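Local structure of beta-ketoacyl-[acyl-carrier-protein] synthase III (Pseudomonas aeruginosa, 2X3E) at residues A[243-249]-A[303-308]; A[229-233]-A[316-320]. The protein probably catalyses the first condensation of bacterial fatty acid synthesis, joining acetyl-CoA to malonyl-ACP to give 3-oxobutanoyl-ACP. The protein carries 1 engineered substitution. The contacts are given in a common frame with arbitrary orientation. Numbering follows the deposited sequence.

Contact 1 (A[243-249]-A[303-308])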
loop_
_atom_site.group_PDB
_atom_site.type_symbol
_atom_site.label_atom_id
_atom_site.label_comp_id
_atom_site.label_asym_id
_atom_site.label_seq_id
_atom_site.Cartn_x
_atom_site.Cartn_y
_atom_site.Cartn_z
ATOM N N ASP A 243 -25.815 -21.140 -5.614
ATOM C CA ASP A 243 -26.287 -19.836 -6.109
ATOM C C ASP A 243 -25.205 -19.065 -6.860
ATOM O O ASP A 243 -25.510 -18.106 -7.573
ATOM C CB ASP A 243 -26.772 -18.948 -4.957
ATOM C CG ASP A 243 -28.041 -19.451 -4.303
ATOM O OD1 ASP A 243 -28.934 -19.977 -5.004
ATOM O OD2 ASP A 243 -28.153 -19.279 -3.069
ATOM N N LEU A 244 -23.948 -19.461 -6.678
ATOM C CA LEU A 244 -22.822 -18.810 -7.349
ATOM C C LEU A 244 -22.806 -19.137 -8.838
ATOM O O LEU A 244 -22.820 -20.309 -9.216
ATOM C CB LEU A 244 -21.484 -19.274 -6.761
ATOM C CG LEU A 244 -20.678 -18.412 -5.811
ATOM C CD1 LEU A 244 -19.324 -19.089 -5.604
ATOM C CD2 LEU A 244 -20.507 -16.986 -6.330
ATOM N N HIS A 245 -22.776 -18.107 -9.676
ATOM C CA HIS A 245 -22.602 -18.291 -11.113
ATOM C C HIS A 245 -21.120 -18.301 -11.474
ATOM O O HIS A 245 -20.700 -19.058 -12.349
ATOM C CB HIS A 245 -23.300 -17.177 -11.904
ATOM C CG HIS A 245 -24.794 -17.255 -11.877
ATOM N ND1 HIS A 245 -25.558 -16.592 -10.940
ATOM C CD2 HIS A 245 -25.667 -17.905 -12.683
ATOM C CE1 HIS A 245 -26.836 -16.837 -11.163
ATOM N NE2 HIS A 245 -26.931 -17.631 -12.216
ATOM N N HIS A 246 -20.348 -17.443 -10.807
ATOM C CA HIS A 246 -18.941 -17.219 -11.150
ATOM C C HIS A 246 -18.045 -17.145 -9.924
ATOM O O HIS A 246 -18.245 -16.312 -9.040
ATOM C CB HIS A 246 -18.783 -15.920 -11.943
ATOM C CG HIS A 246 -19.752 -15.783 -13.072
ATOM N ND1 HIS A 246 -19.736 -16.619 -14.166
ATOM C CD2 HIS A 246 -20.758 -14.902 -13.281
ATOM C CE1 HIS A 246 -20.705 -16.271 -14.994
ATOM N NE2 HIS A 246 -21.337 -15.229 -14.482
ATOM N N LEU A 247 -17.054 -18.025 -9.880
ATOM C CA LEU A 247 -15.994 -17.961 -8.890
ATOM C C LEU A 247 -14.706 -17.588 -9.618
ATOM O O LEU A 247 -14.285 -18.295 -10.543
ATOM C CB LEU A 247 -15.823 -19.307 -8.195
ATOM C CG LEU A 247 -14.783 -19.349 -7.068
ATOM C CD1 LEU A 247 -15.092 -18.329 -5.982
ATOM C CD2 LEU A 247 -14.710 -20.766 -6.492
ATOM N N VAL A 248 -14.102 -16.478 -9.214
ATOM C CA VAL A 248 -12.877 -15.980 -9.836
ATOM C C VAL A 248 -11.768 -15.937 -8.785
ATOM O O VAL A 248 -11.593 -14.941 -8.086
ATOM C CB VAL A 248 -13.057 -14.584 -10.454
ATOM C CG1 VAL A 248 -11.859 -14.258 -11.332
ATOM C CG2 VAL A 248 -14.334 -14.519 -11.263
ATOM N N PRO A 249 -11.034 -17.044 -8.645
ATOM C CA PRO A 249 -9.953 -17.104 -7.677
ATOM C C PRO A 249 -8.630 -16.557 -8.215
ATOM O O PRO A 249 -8.415 -16.482 -9.432
ATOM C CB PRO A 249 -9.826 -18.602 -7.412
ATOM C CG PRO A 249 -10.261 -19.224 -8.650
ATOM C CD PRO A 249 -11.328 -18.367 -9.219
ATOM N N GLY A 303 -25.004 -11.887 -12.737
ATOM C CA GLY A 303 -24.644 -13.181 -12.169
ATOM C C GLY A 303 -23.986 -13.039 -10.806
ATOM O O GLY A 303 -23.191 -12.122 -10.577
ATOM N N ASN A 304 -24.332 -13.940 -9.893
ATOM C CA ASN A 304 -23.715 -13.962 -8.565
ATOM C C ASN A 304 -22.244 -14.356 -8.678
ATOM O O ASN A 304 -21.922 -15.406 -9.235
ATOM C CB ASN A 304 -24.448 -14.942 -7.648
ATOM C CG ASN A 304 -25.893 -14.550 -7.407
ATOM O OD1 ASN A 304 -26.233 -13.365 -7.403
ATOM N ND2 ASN A 304 -26.752 -15.545 -7.201
ATOM N N MET A 305 -21.367 -13.513 -8.148
ATOM C CA MET A 305 -19.924 -13.683 -8.300
ATOM C C MET A 305 -19.179 -13.500 -6.978
ATOM O O MET A 305 -19.538 -12.654 -6.153
ATOM C CB MET A 305 -19.399 -12.674 -9.326
ATOM C CG MET A 305 -17.885 -12.685 -9.540
ATOM S SD MET A 305 -17.387 -11.459 -10.766
ATOM C CE MET A 305 -17.731 -12.352 -12.281
ATOM N N VAL A 306 -18.139 -14.310 -6.794
ATOM C CA VAL A 306 -17.173 -14.119 -5.722
ATOM C C VAL A 306 -15.756 -14.110 -6.297
ATOM O O VAL A 306 -15.390 -14.965 -7.116
ATOM C CB VAL A 306 -17.303 -15.203 -4.638
ATOM C CG1 VAL A 306 -16.161 -15.109 -3.614
ATOM C CG2 VAL A 306 -18.655 -15.075 -3.941
ATOM N N LEU A 307 -14.988 -13.109 -5.881
ATOM C CA LEU A 307 -13.574 -13.027 -6.174
ATOM C C LEU A 307 -12.863 -13.440 -4.898
ATOM O O LEU A 307 -13.255 -13.026 -3.811
ATOM C CB LEU A 307 -13.172 -11.599 -6.551
ATOM C CG LEU A 307 -14.071 -10.864 -7.542
ATOM C CD1 LEU A 307 -13.543 -9.446 -7.797
ATOM C CD2 LEU A 307 -14.188 -11.630 -8.847
ATOM N N THR A 308 -11.821 -14.245 -5.020
ATOM C CA THR A 308 -11.121 -14.724 -3.838
ATOM C C THR A 308 -9.617 -14.860 -4.067
ATOM O O THR A 308 -9.170 -15.243 -5.152
ATOM C CB THR A 308 -11.732 -16.055 -3.347
ATOM O OG1 THR A 308 -11.137 -16.431 -2.095
ATOM C CG2 THR A 308 -11.534 -17.157 -4.371
#
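Residues 246-249 pair in parallel with strand 304-308, the axes 4.7 Å apart and 11° from aligned, and D243-H245 form a polar lead-in. At D243 the backbone O accepts a hydrogen bond from N304 ND2 (2.9 Å); an asparagine suits this spot because its amide can reach a carbonyl not yet in strand register. L244 turns its CD2 to within 3.6 Å of V306 CG2, under the cover of helix 215-237. H245 then binds N304 twice: its N donates to N304 O (2.9 Å), and its ring ND1 accepts from N304 N (3.1 Å), so the imidazole stands in for a backbone carbonyl. N304 O also takes H246 N (3.0 Å), and from here the ladder is regular: V306 N to H246 O (3.0 Å), V248 N to V306 O (2.9 Å), T308 N to V248 O (3.2 Å). Beta-branched V248 packs its CB on L307 CD2 (3.5 Å) on the face covered by helix 285-295. Proline is tolerated at 249 because its N points away from 303-308; P249 CA still makes a CH···O contact with T308 O (3.2 Å), as L247 does with V306. This parallel pair belongs to the mixed C-terminal sheet of the thiolase fold and ends next to H250, a predicted active-site residue.

Contact 2 (A[229-233]-A[316-320])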
loop_
_atom_site.group_PDB
_atom_site.type_symbol
_atom_site.label_atom_id
_atom_site.label_comp_id
_atom_site.label_asym_id
_atom_site.label_seq_id
_atom_site.Cartn_x
_atom_site.Cartn_y
_atom_site.Cartn_z
ATOM N N SER A 229 -12.726 -18.950 2.883
ATOM C CA SER A 229 -12.992 -17.513 2.738
ATOM C C SER A 229 -14.241 -17.275 1.886
ATOM O O SER A 229 -15.096 -16.447 2.236
ATOM C CB SER A 229 -11.780 -16.784 2.142
ATOM O OG SER A 229 -12.040 -15.391 2.017
ATOM N N VAL A 230 -14.357 -18.024 0.788
ATOM C CA VAL A 230 -15.555 -17.974 -0.049
ATOM C C VAL A 230 -16.776 -18.330 0.795
ATOM O O VAL A 230 -17.769 -17.610 0.784
ATOM C CB VAL A 230 -15.460 -18.920 -1.275
ATOM C CG1 VAL A 230 -16.788 -18.946 -2.040
ATOM C CG2 VAL A 230 -14.327 -18.488 -2.196
ATOM N N ARG A 231 -16.695 -19.430 1.545
ATOM C CA ARG A 231 -17.831 -19.856 2.368
ATOM C C ARG A 231 -18.283 -18.764 3.334
ATOM O O ARG A 231 -19.478 -18.553 3.508
ATOM C CB ARG A 231 -17.522 -21.126 3.167
ATOM C CG ARG A 231 -18.662 -21.553 4.103
ATOM C CD ARG A 231 -19.961 -21.817 3.339
ATOM N NE ARG A 231 -19.853 -23.031 2.535
ATOM C CZ ARG A 231 -20.745 -23.451 1.640
ATOM N NH1 ARG A 231 -21.839 -22.748 1.382
ATOM N NH2 ARG A 231 -20.527 -24.589 0.989
ATOM N N ARG A 232 -17.333 -18.078 3.959
ATOM C CA ARG A 232 -17.670 -16.995 4.887
ATOM C C ARG A 232 -18.433 -15.860 4.210
ATOM O O ARG A 232 -19.419 -15.351 4.753
ATOM C CB ARG A 232 -16.410 -16.472 5.577
ATOM C CG ARG A 232 -15.820 -17.502 6.527
ATOM C CD ARG A 232 -14.816 -16.911 7.464
ATOM N NE ARG A 232 -13.592 -16.472 6.797
ATOM C CZ ARG A 232 -12.575 -17.265 6.448
ATOM N NH1 ARG A 232 -12.611 -18.580 6.669
ATOM N NH2 ARG A 232 -11.510 -16.734 5.861
ATOM N N VAL A 233 -17.995 -15.474 3.019
ATOM C CA VAL A 233 -18.667 -14.395 2.296
ATOM C C VAL A 233 -20.039 -14.866 1.737
ATOM O O VAL A 233 -20.998 -14.089 1.705
ATOM C CB VAL A 233 -17.720 -13.766 1.234
ATOM C CG1 VAL A 233 -17.717 -14.567 -0.059
ATOM C CG2 VAL A 233 -18.077 -12.309 0.983
ATOM N N TRP A 316 -5.342 -13.444 2.866
ATOM C CA TRP A 316 -6.453 -14.013 2.120
ATOM C C TRP A 316 -7.632 -13.063 2.171
ATOM O O TRP A 316 -7.678 -12.134 2.995
ATOM C CB TRP A 316 -6.871 -15.361 2.711
ATOM C CG TRP A 316 -7.373 -15.238 4.113
ATOM C CD1 TRP A 316 -8.614 -14.845 4.509
ATOM C CD2 TRP A 316 -6.621 -15.469 5.308
ATOM N NE1 TRP A 316 -8.686 -14.818 5.886
ATOM C CE2 TRP A 316 -7.474 -15.201 6.399
ATOM C CE3 TRP A 316 -5.306 -15.875 5.560
ATOM C CZ2 TRP A 316 -7.056 -15.338 7.727
ATOM C CZ3 TRP A 316 -4.892 -16.006 6.881
ATOM C CH2 TRP A 316 -5.762 -15.744 7.944
ATOM N N GLY A 317 -8.599 -13.312 1.302
ATOM C CA GLY A 317 -9.862 -12.590 1.356
ATOM C C GLY A 317 -10.757 -12.879 0.177
ATOM O O GLY A 317 -10.310 -13.428 -0.835
ATOM N N SER A 318 -12.027 -12.524 0.320
ATOM C CA SER A 318 -12.980 -12.656 -0.767
ATOM C C SER A 318 -13.952 -11.480 -0.763
ATOM O O SER A 318 -14.114 -10.794 0.249
ATOM C CB SER A 318 -13.764 -13.964 -0.648
ATOM O OG SER A 318 -12.896 -15.071 -0.495
ATOM N N VAL A 319 -14.579 -11.264 -1.916
ATOM C CA VAL A 319 -15.583 -10.215 -2.110
ATOM C C VAL A 319 -16.723 -10.780 -2.943
ATOM O O VAL A 319 -16.471 -11.461 -3.938
ATOM C CB VAL A 319 -15.008 -9.019 -2.889
ATOM C CG1 VAL A 319 -15.976 -7.835 -2.836
ATOM C CG2 VAL A 319 -13.642 -8.627 -2.351
ATOM N N ALA A 320 -17.962 -10.501 -2.545
ATOM C CA ALA A 320 -19.140 -10.903 -3.312
ATOM C C ALA A 320 -19.695 -9.692 -4.048
ATOM O O ALA A 320 -19.714 -8.594 -3.503
ATOM C CB ALA A 320 -20.208 -11.477 -2.392
HETATM O O HOH W 1 -10.893 -13.834 7.460
#
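Helix 215-237 lying on strand 315-322 is helix-on-sheet packing of the thiolase fold, in which layers of helix cover the mixed sheets. The short segments 229-233 and 316-320 run in broadly the same direction, at 37°, with their axes 7.5 Å apart at closest approach. W316 comes first in the segment, at its polar end. Its indole NE1 and R232 NH2 are 3.4 Å apart, but both are donors and cannot bond each other; a water mediates instead, accepting from W316 NE1 at 2.9 Å and weakly from R232 NH2 at 3.4 Å. The long arginine suits this partly exposed border because its side chain reaches D181 of strand 177-184 for a salt bridge. G317 follows and presents its backbone to the helix, S229 OG lying 3.4 Å from G317 C. At S318 a small hydroxyl side chain fits between helix and sheet: S318 CB lies 4.0 Å from V233 CG1, while its OG is engaged by polar neighbours, among them T308 of the adjacent strand. V319 directs its CA-to-CB bond away from the helix. A320 faces the helix again, and its lone methyl leaves room for V233, whose CG2 approaches A320 CB to 4.1 Å. V233 itself, one helical turn beyond S229, fills the apolar end of the interface together with V306 of the neighbouring strand. The tightest approach is polar: S229 OG, which hydrogen-bonds D181, lies 2.7 Å from S318 OG, a likely hydrogen bond, although S318 may give its proton to another acceptor.

Overall arrangement
Both contacts are largely buried and belong to the same C-terminal sheet, where strands 304-311 and 315-322 are antiparallel neighbours. Contact 1 forms within the sheet and rests chiefly on backbone hydrogen bonds, with two side-chain bonds at its start and mostly apolar side chains on its faces; contact 2 sets a helix against the sheet and depends on side chains, grading from valine and alanine to serine, arginine and water. The two meet directly: T308 OG1 lies 2.7 Å from S318 OG, a probable hydrogen bond, and L307 O lies 2.9 Å from V319 N. Helix 215-237 precedes strand 246-249, and 303-308 precedes 316-320, so contact 1 is nested inside the loop that contact 2 closes.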